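Local coordinates for putative SAM-dependent O-methyltranferase (Podospora anserina, PDB 4YMG) that binds S-adenosylmethionine and transfers its methyl group, probably to a hydroxyl oxygen of an acceptor, at the interface of chains A and B. Sequence-based numbering; all coordinates share one arbitrary frame. Chains: chain A/B, Putative SAM-dependent O-methyltranferase.

The three contacts are patches of one two-fold symmetric interface between identical chains, and each recurs with the chains exchanged. Contacts 2 and 3 lie about 15 Å apart, contacts 1 and 3 about 23 Å and contacts 1 and 2 about 32 Å, measured between the centres of their C-alpha atoms. Strand 217-222 takes part in all of them: chain B supplies it in contact 1, chain A in contacts 2 and 3. Helix 51-64 serves contacts 1 and 3. Because B:Asp218 and B:Val219 of contact 1 recur as A:Asp218 and A:Val219 in contact 3, the two copies of this strand appear to organise much of the dimer seen here.

Contact 1: the interface of chains A and B. Residues chain A 25, 62; chain B 217-219, 234.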
loop_
_atom_site.group_PDB
_atom_site.type_symbol
_atom_site.label_atom_id
_atom_site.label_comp_id
_atom_site.label_asym_id
_atom_site.label_seq_id
_atom_site.Cartn_x
_atom_site.Cartn_y
_atom_site.Cartn_z
ATOM N N HIS A 25 -3.935 -14.008 -1.314
ATOM C CA HIS A 25 -5.215 -14.689 -1.529
ATOM C C HIS A 25 -5.876 -14.127 -2.788
ATOM O O HIS A 25 -5.828 -12.924 -3.039
ATOM C CB HIS A 25 -6.105 -14.557 -0.301
ATOM C CG HIS A 25 -5.622 -15.374 0.856
ATOM N ND1 HIS A 25 -5.372 -14.836 2.099
ATOM C CD2 HIS A 25 -5.314 -16.689 0.949
ATOM C CE1 HIS A 25 -4.945 -15.784 2.912
ATOM N NE2 HIS A 25 -4.898 -16.920 2.238
ATOM N N ARG A 62 -11.691 -5.445 3.486
ATOM C CA ARG A 62 -11.854 -6.353 4.638
ATOM C C ARG A 62 -11.172 -5.777 5.862
ATOM O O ARG A 62 -11.675 -5.876 6.978
ATOM C CB ARG A 62 -11.271 -7.741 4.364
ATOM C CG ARG A 62 -12.068 -8.552 3.387
ATOM C CD ARG A 62 -11.522 -9.972 3.238
ATOM N NE ARG A 62 -12.264 -10.640 2.176
ATOM C CZ ARG A 62 -12.303 -11.948 1.972
ATOM N NH1 ARG A 62 -11.625 -12.767 2.764
ATOM N NH2 ARG A 62 -13.025 -12.430 0.970
ATOM N N ILE B 217 -5.787 -16.572 8.463
ATOM C CA ILE B 217 -5.399 -15.204 8.093
ATOM C C ILE B 217 -5.730 -14.845 6.655
ATOM O O ILE B 217 -5.882 -15.726 5.811
ATOM C CB ILE B 217 -3.883 -14.971 8.297
ATOM C CG1 ILE B 217 -3.062 -16.050 7.571
ATOM C CG2 ILE B 217 -3.543 -14.924 9.788
ATOM C CD1 ILE B 217 -1.532 -15.836 7.609
ATOM N N ASP B 218 -5.849 -13.541 6.409
ATOM C CA ASP B 218 -5.907 -12.966 5.065
ATOM C C ASP B 218 -4.533 -12.406 4.752
ATOM O O ASP B 218 -3.888 -11.823 5.624
ATOM C CB ASP B 218 -6.946 -11.851 4.963
ATOM C CG ASP B 218 -8.363 -12.346 5.147
ATOM O OD1 ASP B 218 -8.698 -13.423 4.610
ATOM O OD2 ASP B 218 -9.137 -11.644 5.833
ATOM N N VAL B 219 -4.099 -12.560 3.507
ATOM C CA VAL B 219 -2.719 -12.242 3.138
ATOM C C VAL B 219 -2.637 -11.486 1.822
ATOM O O VAL B 219 -3.246 -11.902 0.831
ATOM C CB VAL B 219 -1.881 -13.522 3.005
ATOM C CG1 VAL B 219 -0.464 -13.195 2.530
ATOM C CG2 VAL B 219 -1.845 -14.273 4.325
ATOM N N LYS B 234 -8.433 -13.362 9.684
ATOM C CA LYS B 234 -9.713 -13.402 8.976
ATOM C C LYS B 234 -10.831 -12.844 9.863
ATOM O O LYS B 234 -10.707 -12.822 11.094
ATOM C CB LYS B 234 -10.054 -14.833 8.539
ATOM C CG LYS B 234 -9.228 -15.331 7.372
ATOM C CD LYS B 234 -9.837 -16.589 6.765
ATOM C CE LYS B 234 -8.922 -17.200 5.700
ATOM N NZ LYS B 234 -8.602 -16.266 4.580
HETATM O O HOH W 1 -5.143 -10.827 -0.968
#
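The start of strand 217-222 of chain B forms this patch, where the loop residue A:His25 docks against its backbone. A:His25 bonds to B:Val219 twice: its backbone N donates to B:Val219 O at 3.1 Å, while ring ND1 accepts from B:Val219 N at 3.0 Å. With the ring's CG anti to the carbonyl carbon (chi1 -71°), ND1 swings back over the same residue that its own backbone engages. The ring bond is bent, since the donor sits 25° out of the imidazole plane. Water 1 adds a bridge between A:His25 O and B:Val219 O.

One face of the imidazole is covered by the ammonium group of B:Lys234, whose NZ lies 4.4 Å from the ring centroid as a cation-pi contact, displaced toward the rim. Within chain B, B:Lys234 NZ is held by B:Asp218 OD1 at 2.8 Å and by B:Ile217 O at 3.0 Å, which fixes it over the ring. B:Asp218 OD1 also faces A:Arg62 NH1 across the interface in a long salt bridge of 3.5 Å. The guanidinium and carboxylate planes are 72° apart, so the pair does not form a flat two-point fork. The carboxylate thus lies between two cationic groups and probably offsets their charge.

A:Arg62 comes from the C-terminal part of helix 51-64, A:His25 from the loop between helices 10-22 and 29-41, and B:Lys234 directly follows strand 228-233.

Contact 2: the interface of chains A and B. Residues chain A 180-181, 204-205, 208-209, 221; chain B 19, 23.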
loop_
_atom_site.group_PDB
_atom_site.type_symbol
_atom_site.label_atom_id
_atom_site.label_comp_id
_atom_site.label_asym_id
_atom_site.label_seq_id
_atom_site.Cartn_x
_atom_site.Cartn_y
_atom_site.Cartn_z
ATOM N N THR A 180 3.847 10.816 -15.858
ATOM C CA THR A 180 3.573 11.897 -14.909
ATOM C C THR A 180 4.895 12.502 -14.437
ATOM O O THR A 180 5.012 13.714 -14.253
ATOM C CB THR A 180 2.751 11.400 -13.687
ATOM O OG1 THR A 180 1.439 11.015 -14.118
ATOM C CG2 THR A 180 2.617 12.493 -12.613
ATOM N N ILE A 181 5.894 11.645 -14.251
ATOM C CA ILE A 181 7.193 12.076 -13.741
ATOM C C ILE A 181 8.032 12.739 -14.839
ATOM O O ILE A 181 8.654 13.780 -14.615
ATOM C CB ILE A 181 7.975 10.891 -13.121
ATOM C CG1 ILE A 181 7.232 10.349 -11.885
ATOM C CG2 ILE A 181 9.394 11.323 -12.728
ATOM C CD1 ILE A 181 6.197 9.275 -12.172
ATOM N N LEU A 204 -1.818 14.885 -14.371
ATOM C CA LEU A 204 -1.635 14.245 -13.069
ATOM C C LEU A 204 -0.474 14.877 -12.308
ATOM O O LEU A 204 -0.455 14.900 -11.079
ATOM C CB LEU A 204 -1.419 12.736 -13.242
ATOM C CG LEU A 204 -2.709 12.015 -13.657
ATOM C CD1 LEU A 204 -2.399 10.635 -14.254
ATOM C CD2 LEU A 204 -3.696 11.893 -12.474
ATOM N N ASP A 205 0.493 15.404 -13.048
ATOM C CA ASP A 205 1.581 16.114 -12.414
ATOM C C ASP A 205 1.045 17.389 -11.762
ATOM O O ASP A 205 1.401 17.709 -10.631
ATOM C CB ASP A 205 2.680 16.433 -13.424
ATOM C CG ASP A 205 3.698 17.394 -12.874
ATOM O OD1 ASP A 205 4.386 17.032 -11.892
ATOM O OD2 ASP A 205 3.804 18.507 -13.426
ATOM N N SER A 208 -0.897 16.311 -8.696
ATOM C CA SER A 208 -0.017 15.935 -7.593
ATOM C C SER A 208 0.566 17.162 -6.891
ATOM O O SER A 208 0.602 17.235 -5.664
ATOM C CB SER A 208 1.109 15.033 -8.102
ATOM O OG SER A 208 0.586 13.804 -8.549
ATOM N N ALA A 209 1.013 18.125 -7.683
ATOM C CA ALA A 209 1.572 19.369 -7.142
ATOM C C ALA A 209 0.530 20.157 -6.342
ATOM O O ALA A 209 0.815 20.684 -5.257
ATOM C CB ALA A 209 2.135 20.226 -8.273
ATOM N N LEU A 221 1.996 9.836 -1.921
ATOM C CA LEU A 221 2.015 9.233 -3.254
ATOM C C LEU A 221 2.808 7.939 -3.192
ATOM O O LEU A 221 4.037 7.952 -3.154
ATOM C CB LEU A 221 2.604 10.183 -4.292
ATOM C CG LEU A 221 2.705 9.667 -5.729
ATOM C CD1 LEU A 221 1.457 8.910 -6.193
ATOM C CD2 LEU A 221 3.041 10.809 -6.693
ATOM N N TYR B 19 10.294 11.800 -7.116
ATOM C CA TYR B 19 9.039 12.482 -7.432
ATOM C C TYR B 19 7.993 12.183 -6.354
ATOM O O TYR B 19 7.233 13.060 -5.960
ATOM C CB TYR B 19 8.517 12.054 -8.807
ATOM C CG TYR B 19 7.252 12.782 -9.231
ATOM C CD1 TYR B 19 7.327 13.977 -9.936
ATOM C CD2 TYR B 19 5.990 12.270 -8.934
ATOM C CE1 TYR B 19 6.190 14.649 -10.331
ATOM C CE2 TYR B 19 4.833 12.940 -9.323
ATOM C CZ TYR B 19 4.946 14.131 -10.021
ATOM O OH TYR B 19 3.821 14.816 -10.421
ATOM N N ASN B 23 6.192 14.904 -3.879
ATOM C CA ASN B 23 4.745 15.082 -3.878
ATOM C C ASN B 23 4.040 14.283 -2.793
ATOM O O ASN B 23 2.861 13.948 -2.929
ATOM C CB ASN B 23 4.175 14.724 -5.248
ATOM C CG ASN B 23 4.609 15.715 -6.316
ATOM O OD1 ASN B 23 4.069 16.811 -6.400
ATOM N ND2 ASN B 23 5.605 15.344 -7.115
HETATM O O HOH W 2 0.587 14.614 -4.499
HETATM O O HOH W 3 4.344 17.907 -9.104
#
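The phenol ring of B:Tyr19 is sandwiched between its own chain and the partner. Over the centre of one face lies the amide nitrogen ND2 of B:Asn23, 3.1 Å above the ring plane; the opposite face meets A:Ile181, whose CG1 comes to 3.6 Å from B:Tyr19 CG. At the edge, in plane, is A:Asp205 OD1. The hydroxyl OH of B:Tyr19 donates to this carboxylate oxygen at 2.7 Å, on its anti lone pair, with carboxylate and ring planes 44° apart. CG of B:Tyr19 stands anti to the backbone N (chi1 -177°), which sends the ring away from helix 10-22 toward chain A. A:Leu221 CD2 approaches B:Tyr19 CE2 at 3.8 Å.

B:Asn23 ND2 also donates to B:Tyr19 O at 3.0 Å, holding the amide over the ring and turning OD1 toward water 3, which links it to A:Asp205 OD1. Water 2 joins B:Asn23 O to A:Ser208 O. A phenylalanine at B:Tyr19 would keep the ring but would probably leave A:Asp205 without its phenolic partner across the interface.

The patch fastens the end of helix 10-22 to helix 194-211 of the other subunit, and so presumably contributes to holding the dimer together.

Contact 3: the interface of chains A and B. Residues chain A 168, 218-220, 230-232; chain B 59, 63.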
loop_
_atom_site.group_PDB
_atom_site.type_symbol
_atom_site.label_atom_id
_atom_site.label_comp_id
_atom_site.label_asym_id
_atom_site.label_seq_id
_atom_site.Cartn_x
_atom_site.Cartn_y
_atom_site.Cartn_z
ATOM N N ILE A 168 -10.415 7.438 3.687
ATOM C CA ILE A 168 -9.260 7.604 2.844
ATOM C C ILE A 168 -9.731 7.760 1.400
ATOM O O ILE A 168 -10.710 7.135 0.983
ATOM C CB ILE A 168 -8.270 6.416 3.007
ATOM C CG1 ILE A 168 -6.942 6.710 2.320
ATOM C CG2 ILE A 168 -8.860 5.109 2.493
ATOM C CD1 ILE A 168 -5.844 5.712 2.702
ATOM N N ASP A 218 -3.570 15.242 4.666
ATOM C CA ASP A 218 -2.320 14.476 4.615
ATOM C C ASP A 218 -2.243 13.768 3.260
ATOM O O ASP A 218 -3.239 13.197 2.807
ATOM C CB ASP A 218 -2.249 13.416 5.729
ATOM C CG ASP A 218 -2.236 14.007 7.128
ATOM O OD1 ASP A 218 -1.598 15.051 7.328
ATOM O OD2 ASP A 218 -2.852 13.399 8.041
ATOM N N VAL A 219 -1.071 13.775 2.624
ATOM C CA VAL A 219 -0.942 13.219 1.281
ATOM C C VAL A 219 0.262 12.293 1.165
ATOM O O VAL A 219 1.358 12.638 1.594
ATOM C CB VAL A 219 -0.819 14.330 0.213
ATOM C CG1 VAL A 219 -0.565 13.714 -1.163
ATOM C CG2 VAL A 219 -2.080 15.185 0.189
ATOM N N LEU A 220 0.038 11.109 0.605
ATOM C CA LEU A 220 1.130 10.177 0.329
ATOM C C LEU A 220 0.984 9.625 -1.079
ATOM O O LEU A 220 -0.039 9.015 -1.393
ATOM C CB LEU A 220 1.139 9.029 1.344
ATOM C CG LEU A 220 2.154 7.898 1.144
ATOM C CD1 LEU A 220 3.578 8.395 1.442
ATOM C CD2 LEU A 220 1.795 6.697 2.027
ATOM N N GLN A 230 -2.701 8.487 -1.750
ATOM C CA GLN A 230 -3.538 8.325 -0.563
ATOM C C GLN A 230 -3.773 9.684 0.088
ATOM O O GLN A 230 -2.830 10.442 0.346
ATOM C CB GLN A 230 -2.894 7.353 0.434
ATOM C CG GLN A 230 -2.589 5.983 -0.155
ATOM C CD GLN A 230 -2.105 4.979 0.886
ATOM O OE1 GLN A 230 -1.689 5.350 1.989
ATOM N NE2 GLN A 230 -2.153 3.707 0.535
ATOM N N ILE A 231 -5.037 9.996 0.334
ATOM C CA ILE A 231 -5.412 11.275 0.912
ATOM C C ILE A 231 -6.310 11.091 2.134
ATOM O O ILE A 231 -7.287 10.333 2.090
ATOM C CB ILE A 231 -6.151 12.151 -0.117
ATOM C CG1 ILE A 231 -5.319 12.314 -1.399
ATOM C CG2 ILE A 231 -6.493 13.511 0.494
ATOM C CD1 ILE A 231 -6.077 13.039 -2.518
ATOM N N ARG A 232 -5.989 11.782 3.222
ATOM C CA ARG A 232 -6.891 11.828 4.367
ATOM C C ARG A 232 -6.976 13.250 4.909
ATOM O O ARG A 232 -6.119 14.084 4.617
ATOM C CB ARG A 232 -6.434 10.867 5.478
ATOM C CG ARG A 232 -5.123 11.269 6.148
ATOM C CD ARG A 232 -4.679 10.264 7.221
ATOM N NE ARG A 232 -5.623 10.207 8.337
ATOM C CZ ARG A 232 -5.565 10.984 9.417
ATOM N NH1 ARG A 232 -4.593 11.880 9.541
ATOM N NH2 ARG A 232 -6.472 10.854 10.385
ATOM N N PHE B 59 2.114 8.306 7.741
ATOM C CA PHE B 59 0.761 8.335 7.194
ATOM C C PHE B 59 -0.066 7.144 7.696
ATOM O O PHE B 59 -1.220 7.297 8.122
ATOM C CB PHE B 59 0.800 8.345 5.660
ATOM C CG PHE B 59 -0.564 8.501 5.026
ATOM C CD1 PHE B 59 -1.423 7.411 4.906
ATOM C CD2 PHE B 59 -0.991 9.734 4.571
ATOM C CE1 PHE B 59 -2.689 7.562 4.339
ATOM C CE2 PHE B 59 -2.249 9.885 3.988
ATOM C CZ PHE B 59 -3.096 8.799 3.874
ATOM N N ASP B 63 -3.373 7.410 9.888
ATOM C CA ASP B 63 -4.593 6.865 9.305
ATOM C C ASP B 63 -5.250 5.831 10.226
ATOM O O ASP B 63 -6.406 5.988 10.609
ATOM C CB ASP B 63 -4.271 6.249 7.936
ATOM C CG ASP B 63 -5.468 5.581 7.275
ATOM O OD1 ASP B 63 -6.630 5.966 7.531
ATOM O OD2 ASP B 63 -5.228 4.667 6.463
HETATM O O HOH W 4 -7.704 8.303 7.607
HETATM O O HOH W 5 -8.163 8.159 10.326
#
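Apolar contacts centre on B:Phe59, which projects from helix 51-64 onto strands 217-222 and 228-233 of chain A and has 131 Å² of its surface hidden by chain A. The aliphatic part of A:Arg232 runs over one face of the ring in the opposite direction to the phenylalanine, with CG 3.9 Å from B:Phe59 CE2 and CD above the rim. A:Gln230 CB lies against the other face, 3.7 Å from B:Phe59 CZ. On that same face, nearer the root of the side chain, A:Leu220 CB is 3.9 Å from B:Phe59 CD2, so the ring is held between the arginine chain and these two. At the rim, A:Ile168 CD1 reaches B:Phe59 CE1 at 4.0 Å.

Charged contacts start from A:Arg232. Its CG takes the crowded position between backbone N and carbonyl carbon (chi1 67°), and a bend at chi3 (-64°) carries the guanidinium beyond the ring, their planes 87° apart. Within chain A, A:Arg232 NH1 donates to A:Asp218 OD2 at 2.8 Å, nearly in the guanidinium plane, a salt bridge that is likely to limit rotation of the group.

Two waters connect A:Arg232 with B:Asp63. Water 4, at the guanidinium edge, lies 2.9 Å from A:Arg232 NE and 2.6 Å from B:Asp63 OD1; water 5 connects NH2 with B:Asp63 O, and the waters bond to each other.

B:Phe59 and B:Asp63 are one turn apart on helix 51-64, which packs across the two C-terminal strands and A:Ile168 of strand 167-171.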